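Local structure of ferritin light chain (Trichoplusia ni, 1Z6O) at the interface of chains A and B. The protein forms, with the heavy chain, a secreted 24-subunit ferritin shell that stores iron, the light chain being thought to promote nucleation of the ferrihydrite core. Residues are numbered along the deposited sequence; one frame, centred on the assembly and turned at random. Chains: chain A, Ferritin light chain; chain B, Ferritin heavy chain.

The interface of chains A and B. Residues chain A 187-188, 191-192; chain B 174-177.
A:Phe188, A:Ala191 and the backbone of A:Lys187 close around the methyl of B:Ala176, the residue that buries the most surface in this patch. This is a small subunit junction of the 24-mer shell: the C-terminal end of light-chain helix 157-190 and the 3-10 turn 191-194 that follows it meet the first turn of heavy-chain helix 175-186, the short C-terminal helix of the ferritin fold.

The apolar part comes first. A:Phe188 offers the CD2/CE2 edge of its ring, with the carbonyl carbon of B:Ala176 lying in the ring plane at that edge. CD2 is 3.8 Å from B:Ala176 CB, and CE2 reaches B:Leu177 CA at 3.9 Å, so the edge lies mainly against the backbone of B:Ala176 and B:Leu177 and the alanine methyl, with the leucine branches a little further off. Its chi1 of -64°, with CG beside the backbone N and opposite the carbonyl carbon, directs the ring towards chain B. With an alanine in place of A:Phe188, that backbone is likely to lose the aromatic edge packed on it, and a gap would open beside the methyl. From roughly the opposite side of the B:Ala176 methyl A:Ala191 brings its own, the two CB atoms 3.8 Å apart. The A:Lys187 carbonyl O and CB also meet this methyl, while the rest of the lysine side chain leads away.

The polar part gathers at the helix start. Water 1 bridges the A:Asn192 side-chain amide to B:Ala176 N, which it meets at 3.1 Å with a nearly straight N-H (166° at H). A:Asn192 ND2 also lies 3.0 Å from B:Glu175 N. As modelled, that pair sets two donors face to face, so the amide orientation is doubtful; turned over, its oxygen could cap the first helix N-H. B:Glu175 as a whole is poorly ordered, which adds to the caution. A:Asn192 ND2 sits just 2.5 Å from water 1, short for a nitrogen donor.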
loop_
_atom_site.group_PDB
_atom_site.type_symbol
_atom_site.label_atom_id
_atom_site.label_comp_id
_atom_site.label_asym_id
_atom_site.label_seq_id
_atom_site.Cartn_x
_atom_site.Cartn_y
_atom_site.Cartn_z
ATOM N N LYS A 187 -22.991 39.146 34.494
ATOM C CA LYS A 187 -21.801 39.980 34.628
ATOM C C LYS A 187 -21.681 41.004 33.503
ATOM O O LYS A 187 -21.271 42.136 33.748
ATOM C CB LYS A 187 -20.540 39.111 34.686
ATOM C CG LYS A 187 -20.477 38.258 35.952
ATOM C CD LYS A 187 -19.251 37.355 35.988
ATOM C CE LYS A 187 -19.257 36.457 37.234
ATOM N NZ LYS A 187 -17.956 35.723 37.373
ATOM N N PHE A 188 -22.031 40.613 32.277
ATOM C CA PHE A 188 -21.963 41.543 31.141
ATOM C C PHE A 188 -22.911 42.712 31.395
ATOM O O PHE A 188 -22.643 43.852 31.019
ATOM C CB PHE A 188 -22.419 40.873 29.838
ATOM C CG PHE A 188 -21.540 39.737 29.377
ATOM C CD1 PHE A 188 -22.088 38.689 28.645
ATOM C CD2 PHE A 188 -20.167 39.734 29.636
ATOM C CE1 PHE A 188 -21.288 37.643 28.169
ATOM C CE2 PHE A 188 -19.353 38.693 29.162
ATOM C CZ PHE A 188 -19.918 37.647 28.428
ATOM N N ALA A 191 -21.295 44.611 35.211
ATOM C CA ALA A 191 -19.959 45.194 35.295
ATOM C C ALA A 191 -19.817 46.463 34.457
ATOM O O ALA A 191 -20.400 46.580 33.375
ATOM C CB ALA A 191 -18.904 44.168 34.879
ATOM N N ASN A 192 -19.053 47.421 34.978
ATOM C CA ASN A 192 -18.803 48.677 34.278
ATOM C C ASN A 192 -20.087 49.288 33.734
ATOM O O ASN A 192 -20.155 49.724 32.578
ATOM C CB ASN A 192 -17.800 48.424 33.151
ATOM C CG ASN A 192 -16.488 47.837 33.671
ATOM O OD1 ASN A 192 -15.694 48.528 34.309
ATOM N ND2 ASN A 192 -16.274 46.556 33.421
ATOM N N HIS B 174 -13.410 46.893 31.079
ATOM C CA HIS B 174 -13.944 45.672 30.466
ATOM C C HIS B 174 -13.781 44.459 31.350
ATOM O O HIS B 174 -13.337 43.400 30.903
ATOM C CB HIS B 174 -13.205 45.437 29.151
ATOM C CG HIS B 174 -13.104 46.663 28.303
ATOM N ND1 HIS B 174 -14.167 47.155 27.578
ATOM C CD2 HIS B 174 -12.082 47.534 28.113
ATOM C CE1 HIS B 174 -13.807 48.279 26.981
ATOM N NE2 HIS B 174 -12.547 48.531 27.291
ATOM N N GLU B 175 -14.147 44.611 32.609
ATOM C CA GLU B 175 -14.004 43.525 33.559
ATOM C C GLU B 175 -14.687 42.220 33.144
ATOM O O GLU B 175 -14.064 41.162 33.165
ATOM C CB GLU B 175 -14.525 43.987 34.923
ATOM C CG GLU B 175 -14.626 42.897 35.969
ATOM C CD GLU B 175 -15.207 43.420 37.279
ATOM O OE1 GLU B 175 -15.846 42.628 38.007
ATOM O OE2 GLU B 175 -15.021 44.622 37.578
ATOM N N ALA B 176 -15.952 42.284 32.748
ATOM C CA ALA B 176 -16.672 41.063 32.395
ATOM C C ALA B 176 -16.307 40.469 31.047
ATOM O O ALA B 176 -16.011 39.278 30.947
ATOM C CB ALA B 176 -18.189 41.309 32.459
ATOM N N LEU B 177 -16.336 41.285 29.999
ATOM C CA LEU B 177 -16.026 40.763 28.677
ATOM C C LEU B 177 -14.545 40.439 28.552
ATOM O O LEU B 177 -14.172 39.454 27.920
ATOM C CB LEU B 177 -16.451 41.763 27.595
ATOM C CG LEU B 177 -16.243 41.307 26.148
ATOM C CD1 LEU B 177 -16.899 39.936 25.907
ATOM C CD2 LEU B 177 -16.836 42.371 25.220
HETATM O O HOH W 1 -17.630 44.841 32.184
#